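Local coordinates for protein alanine racemase (Actinobacillus succinogenes, PDB 3C3K) that is of unknown function in detail but has the two-lobed fold of periplasmic binding proteins, as in the ligand-sensing domains of LacI-type transcription regulators, at residues 71-76 with 134-139; 128-133 with 161-166. All blocks are in the same frame, centred on the assembly; numbering follows the deposited sequence.

In the fold
Both interactions involve the carboxyl-side ends of parallel strands, where a fold of this type has its interlobe cleft. Interaction 1 spans that cleft, bringing the loop after strand 68-70 of the six-stranded sheet against the start of helix 137-152 in the other lobe. Interaction 2 lies within this second lobe, pairing strands 127-131 and 159-162, which come before and after the same helix in the chain, in a beta-alpha-beta unit. Their centres are about 14 Å apart. They meet where Asn-131 ND2 lies 3.1 Å from Ala-139 O, a probable hydrogen bond linking strand end to helix start. A glycerol molecule, probably from the crystallisation liquor, sits about 5 Å from the side chain of Leu-166.

Interaction 1: residues 71-76 with 134-139; sequences MDALSE and LAYQYA
Apolar packing is centred on the small methyl of Ala-73: Ala-73 CB lies over one face of the Tyr-136 ring, 4.2 Å from its centroid and 15° off its normal, a CH-pi contact. A single methyl suits this place because the backbone also comes close, with Ala-73 N 3.4 Å from Tyr-136 CE2. Ala-73 CB also lies 3.3 Å from Ala-135 O. Tyr-136 CG is anti to the carbonyl carbon (chi1 -63°), carrying the ring along the loop until Met-71 O meets its edge, in plane. Leu-74 and Gln-137 run side by side, both with CG anti to the backbone N, and Leu-74 CD2 lies over the flat face of the Gln-137 amide, 3.3 Å from Gln-137 OE1.

Polar links between the segments are indirect. One water donates to Ala-135 O at 2.6 Å and accepts from Ser-75 N at 3.1 Å. A second donates to Met-71 O and bonds Tyr-138 OH, 2.8 Å away. Ser-48 OG accepts from Ala-73 N and bonds Tyr-136 OH, while Glu-94 OE2 accepts from Leu-74 N and Gln-137 N.

Glu-94 thus brings a carboxylate to the start of helix 137-152, whose dipole would probably favour its charge. The chemistry implies a lobe-to-lobe junction of small contacts around Ala-73, with Leu-74 on the Gln-137 amide, bridged by two waters and the side chains of Ser-48 and Glu-94.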
loop_
_atom_site.group_PDB
_atom_site.type_symbol
_atom_site.label_atom_id
_atom_site.label_comp_id
_atom_site.label_asym_id
_atom_site.label_seq_id
_atom_site.Cartn_x
_atom_site.Cartn_y
_atom_site.Cartn_z
ATOM N N MET B 71 12.792 -5.559 -7.530
ATOM C CA MET B 71 11.542 -5.917 -8.073
ATOM C C MET B 71 11.363 -5.070 -9.389
ATOM O O MET B 71 10.307 -5.109 -10.002
ATOM C CB MET B 71 10.396 -5.631 -7.082
ATOM C CG MET B 71 10.582 -6.142 -5.567
ATOM S SD MET B 71 9.103 -5.609 -4.552
ATOM C CE MET B 71 8.021 -6.704 -5.281
ATOM N N ASP B 72 12.431 -4.414 -9.871
ATOM C CA ASP B 72 12.301 -3.647 -11.139
ATOM C C ASP B 72 12.199 -4.454 -12.417
ATOM O O ASP B 72 12.471 -5.684 -12.437
ATOM C CB ASP B 72 13.486 -2.705 -11.276
ATOM C CG ASP B 72 13.352 -1.453 -10.413
ATOM O OD1 ASP B 72 12.282 -1.241 -9.864
ATOM O OD2 ASP B 72 14.306 -0.626 -10.411
ATOM N N ALA B 73 11.839 -3.761 -13.510
ATOM C CA ALA B 73 11.747 -4.396 -14.821
ATOM C C ALA B 73 13.043 -5.144 -15.139
ATOM O O ALA B 73 14.175 -4.648 -14.867
ATOM C CB ALA B 73 11.436 -3.342 -15.942
ATOM N N LEU B 74 12.862 -6.343 -15.697
ATOM C CA LEU B 74 13.946 -7.270 -16.062
ATOM C C LEU B 74 14.977 -6.612 -16.914
ATOM O O LEU B 74 16.144 -6.873 -16.749
ATOM C CB LEU B 74 13.348 -8.453 -16.866
ATOM C CG LEU B 74 14.242 -9.625 -17.222
ATOM C CD1 LEU B 74 14.587 -10.329 -15.949
ATOM C CD2 LEU B 74 13.467 -10.516 -18.161
ATOM N N SER B 75 14.565 -5.691 -17.799
ATOM C CA SER B 75 15.501 -5.065 -18.710
ATOM C C SER B 75 16.498 -4.044 -18.074
ATOM O O SER B 75 17.457 -3.514 -18.740
ATOM C CB SER B 75 14.692 -4.319 -19.743
ATOM O OG SER B 75 13.998 -3.266 -19.135
ATOM N N GLU B 76 16.278 -3.778 -16.791
ATOM C CA GLU B 76 17.165 -2.917 -16.025
ATOM C C GLU B 76 18.398 -3.701 -15.595
ATOM O O GLU B 76 19.398 -3.097 -15.292
ATOM C CB GLU B 76 16.441 -2.396 -14.778
ATOM C CG GLU B 76 17.111 -1.139 -14.170
ATOM C CD GLU B 76 16.360 -0.552 -12.994
ATOM O OE1 GLU B 76 16.082 -1.313 -12.006
ATOM O OE2 GLU B 76 16.123 0.682 -13.047
ATOM N N LEU B 134 4.072 -1.953 -19.631
ATOM C CA LEU B 134 4.779 -2.985 -20.392
ATOM C C LEU B 134 6.307 -3.032 -20.274
ATOM O O LEU B 134 6.896 -3.891 -20.889
ATOM C CB LEU B 134 4.400 -2.897 -21.889
ATOM C CG LEU B 134 3.033 -3.467 -22.367
ATOM C CD1 LEU B 134 2.952 -3.257 -23.894
ATOM C CD2 LEU B 134 2.824 -4.940 -22.061
ATOM N N ALA B 135 6.965 -2.099 -19.565
ATOM C CA ALA B 135 8.402 -2.233 -19.324
ATOM C C ALA B 135 8.642 -3.523 -18.492
ATOM O O ALA B 135 9.695 -4.140 -18.603
ATOM C CB ALA B 135 8.957 -0.966 -18.542
ATOM N N TYR B 136 7.643 -3.967 -17.709
ATOM C CA TYR B 136 7.799 -5.198 -16.904
ATOM C C TYR B 136 7.514 -6.462 -17.688
ATOM O O TYR B 136 6.477 -6.570 -18.397
ATOM C CB TYR B 136 6.953 -5.141 -15.664
ATOM C CG TYR B 136 7.368 -4.023 -14.722
ATOM C CD1 TYR B 136 6.935 -2.706 -14.917
ATOM C CD2 TYR B 136 8.203 -4.291 -13.618
ATOM C CE1 TYR B 136 7.365 -1.674 -14.045
ATOM C CE2 TYR B 136 8.591 -3.287 -12.739
ATOM C CZ TYR B 136 8.177 -1.997 -12.936
ATOM O OH TYR B 136 8.595 -0.998 -12.047
ATOM N N GLN B 137 8.424 -7.436 -17.574
ATOM C CA GLN B 137 8.262 -8.643 -18.386
ATOM C C GLN B 137 6.997 -9.350 -17.912
ATOM O O GLN B 137 6.258 -9.945 -18.703
ATOM C CB GLN B 137 9.492 -9.571 -18.353
ATOM C CG GLN B 137 9.436 -10.657 -19.419
ATOM C CD GLN B 137 10.541 -11.709 -19.341
ATOM O OE1 GLN B 137 11.332 -11.808 -20.271
ATOM N NE2 GLN B 137 10.584 -12.512 -18.260
ATOM N N TYR B 138 6.680 -9.257 -16.634
ATOM C CA TYR B 138 5.459 -9.934 -16.289
ATOM C C TYR B 138 4.253 -9.290 -17.009
ATOM O O TYR B 138 3.314 -9.974 -17.340
ATOM C CB TYR B 138 5.224 -10.027 -14.799
ATOM C CG TYR B 138 5.263 -8.728 -14.031
ATOM C CD1 TYR B 138 4.160 -7.848 -13.989
ATOM C CD2 TYR B 138 6.379 -8.425 -13.223
ATOM C CE1 TYR B 138 4.240 -6.639 -13.214
ATOM C CE2 TYR B 138 6.448 -7.266 -12.476
ATOM C CZ TYR B 138 5.376 -6.405 -12.450
ATOM O OH TYR B 138 5.523 -5.293 -11.618
ATOM N N ALA B 139 4.274 -7.985 -17.244
ATOM C CA ALA B 139 3.106 -7.406 -17.915
ATOM C C ALA B 139 3.076 -7.844 -19.375
ATOM O O ALA B 139 1.985 -8.028 -19.970
ATOM C CB ALA B 139 3.043 -5.878 -17.770
HETATM O O HOH W 1 7.141 -5.604 -9.357
HETATM O O HOH W 2 11.604 -5.887 -18.529
#

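Interaction 2: residues 128-133 with 161-166; sequences ALINHD and SYAENL
Three backbone hydrogen bonds run between 128-133 and 161-166, the last just past the strand end. Ser-161 N donates to Leu-129 O, and Asn-131 N donates to Ser-161 O at 2.9 Å. Ala-163 N reaches Asn-131 O at 2.7 Å, nearly along the C=O axis.

A side chain prolongs the pairing. His-132 has CG anti to its backbone N (chi1 166°), which swings the ring toward the loop 163-166; the turn about CB-CG then presents ND1. From His-132 ND1 to Ala-163 O the bond is 2.8 Å long and almost straight (173°), though above the carbonyl plane. ND1 therefore carries a proton. Histidine suits the place because ND1-H is a directed donor in the ring plane, while a flat face offers a packing surface. Leu-166 lies against that face, its CA over the ring and its CB 4.0 Å from His-132 NE2. His-132 N donates to Asn-131 OD1 at 2.7 Å, from above the carbonyl plane, tying down the turn out of the strand.

On one sheet face Ile-130 CG2 meets Ala-163 CB at 4.1 Å; on the other Asn-131 CB lies alongside Tyr-162 CE1 (3.7 Å), amide and ring planes 23° apart.

Asn-131 ND2 and Tyr-162 OH both bond Glu-143 of helix 137-152, on their face. Ile-130 instead meets helices 168-179 and 193-205, and strand 187-190 flanks strand 127-131, leaving 159-162 at the sheet's edge.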
loop_
_atom_site.group_PDB
_atom_site.type_symbol
_atom_site.label_atom_id
_atom_site.label_comp_id
_atom_site.label_asym_id
_atom_site.label_seq_id
_atom_site.Cartn_x
_atom_site.Cartn_y
_atom_site.Cartn_z
ATOM N N ALA B 128 -11.613 -9.064 -22.439
ATOM C CA ALA B 128 -10.724 -7.888 -22.565
ATOM C C ALA B 128 -9.651 -7.976 -21.485
ATOM O O ALA B 128 -9.807 -8.723 -20.480
ATOM C CB ALA B 128 -11.553 -6.526 -22.416
ATOM N N LEU B 129 -8.551 -7.254 -21.712
ATOM C CA LEU B 129 -7.431 -7.156 -20.788
ATOM C C LEU B 129 -7.206 -5.687 -20.398
ATOM O O LEU B 129 -7.217 -4.783 -21.253
ATOM C CB LEU B 129 -6.151 -7.759 -21.417
ATOM C CG LEU B 129 -4.849 -7.755 -20.595
ATOM C CD1 LEU B 129 -4.924 -8.939 -19.548
ATOM C CD2 LEU B 129 -3.614 -7.963 -21.473
ATOM N N ILE B 130 -7.089 -5.432 -19.101
ATOM C CA ILE B 130 -6.605 -4.130 -18.660
ATOM C C ILE B 130 -5.137 -4.395 -18.268
ATOM O O ILE B 130 -4.859 -5.164 -17.302
ATOM C CB ILE B 130 -7.408 -3.544 -17.441
ATOM C CG1 ILE B 130 -8.857 -3.331 -17.822
ATOM C CG2 ILE B 130 -6.789 -2.160 -16.996
ATOM C CD1 ILE B 130 -9.738 -2.804 -16.717
ATOM N N ASN B 131 -4.212 -3.851 -19.048
ATOM C CA ASN B 131 -2.794 -4.034 -18.732
ATOM C C ASN B 131 -2.233 -2.712 -18.152
ATOM O O ASN B 131 -2.938 -1.692 -18.126
ATOM C CB ASN B 131 -2.041 -4.532 -19.983
ATOM C CG ASN B 131 -0.773 -5.270 -19.654
ATOM O OD1 ASN B 131 -0.251 -5.163 -18.542
ATOM N ND2 ASN B 131 -0.199 -5.962 -20.650
ATOM N N HIS B 132 -0.999 -2.680 -17.674
ATOM C CA HIS B 132 -0.565 -1.419 -17.057
ATOM C C HIS B 132 0.712 -0.885 -17.683
ATOM O O HIS B 132 0.641 -0.011 -18.614
ATOM C CB HIS B 132 -0.592 -1.473 -15.500
ATOM C CG HIS B 132 0.140 -0.355 -14.812
ATOM N ND1 HIS B 132 -0.068 0.980 -15.103
ATOM C CD2 HIS B 132 1.077 -0.376 -13.820
ATOM C CE1 HIS B 132 0.713 1.733 -14.332
ATOM N NE2 HIS B 132 1.424 0.940 -13.554
ATOM N N ASP B 133 1.861 -1.383 -17.258
ATOM C CA ASP B 133 3.187 -0.827 -17.688
ATOM C C ASP B 133 4.017 -1.945 -18.303
ATOM O O ASP B 133 4.566 -2.796 -17.595
ATOM C CB ASP B 133 3.881 -0.288 -16.430
ATOM C CG ASP B 133 5.298 0.296 -16.667
ATOM O OD1 ASP B 133 5.843 0.433 -17.803
ATOM O OD2 ASP B 133 5.866 0.637 -15.609
ATOM N N SER B 161 -6.700 -2.505 -22.862
ATOM C CA SER B 161 -6.720 -1.108 -22.543
ATOM C C SER B 161 -5.648 -0.894 -21.475
ATOM O O SER B 161 -5.484 -1.746 -20.611
ATOM C CB SER B 161 -8.119 -0.800 -22.007
ATOM O OG SER B 161 -8.175 0.482 -21.457
ATOM N N TYR B 162 -4.899 0.203 -21.529
ATOM C CA TYR B 162 -3.726 0.314 -20.669
ATOM C C TYR B 162 -3.997 1.294 -19.576
ATOM O O TYR B 162 -4.409 2.446 -19.819
ATOM C CB TYR B 162 -2.435 0.689 -21.441
ATOM C CG TYR B 162 -1.990 -0.397 -22.395
ATOM C CD1 TYR B 162 -1.172 -1.418 -21.951
ATOM C CD2 TYR B 162 -2.397 -0.411 -23.746
ATOM C CE1 TYR B 162 -0.776 -2.428 -22.780
ATOM C CE2 TYR B 162 -1.967 -1.446 -24.628
ATOM C CZ TYR B 162 -1.156 -2.454 -24.109
ATOM O OH TYR B 162 -0.715 -3.544 -24.846
ATOM N N ALA B 163 -3.832 0.838 -18.341
ATOM C CA ALA B 163 -4.039 1.779 -17.254
ATOM C C ALA B 163 -2.798 2.634 -17.117
ATOM O O ALA B 163 -1.720 2.112 -17.092
ATOM C CB ALA B 163 -4.355 1.030 -15.938
ATOM N N GLU B 164 -2.916 3.944 -16.969
ATOM C CA GLU B 164 -1.670 4.727 -16.813
ATOM C C GLU B 164 -1.052 4.578 -15.434
ATOM O O GLU B 164 0.170 4.406 -15.280
ATOM C CB GLU B 164 -1.851 6.208 -17.128
ATOM C CG GLU B 164 -0.634 6.994 -16.653
ATOM C CD GLU B 164 -0.380 8.276 -17.425
ATOM O OE1 GLU B 164 -1.285 9.142 -17.474
ATOM O OE2 GLU B 164 0.746 8.434 -17.951
ATOM N N ASN B 165 -1.887 4.632 -14.419
ATOM C CA ASN B 165 -1.393 4.451 -13.051
ATOM C C ASN B 165 -1.890 3.169 -12.449
ATOM O O ASN B 165 -2.803 2.595 -12.978
ATOM C CB ASN B 165 -1.878 5.611 -12.228
ATOM C CG ASN B 165 -1.333 6.910 -12.744
ATOM O OD1 ASN B 165 -0.139 7.078 -12.846
ATOM N ND2 ASN B 165 -2.200 7.803 -13.128
ATOM N N LEU B 166 -1.293 2.725 -11.337
ATOM C CA LEU B 166 -1.808 1.585 -10.669
ATOM C C LEU B 166 -2.760 2.056 -9.561
ATOM O O LEU B 166 -2.390 2.124 -8.397
ATOM C CB LEU B 166 -0.664 0.663 -10.122
ATOM C CG LEU B 166 -1.271 -0.676 -9.679
ATOM C CD1 LEU B 166 -1.505 -1.557 -10.851
ATOM C CD2 LEU B 166 -0.443 -1.374 -8.592
#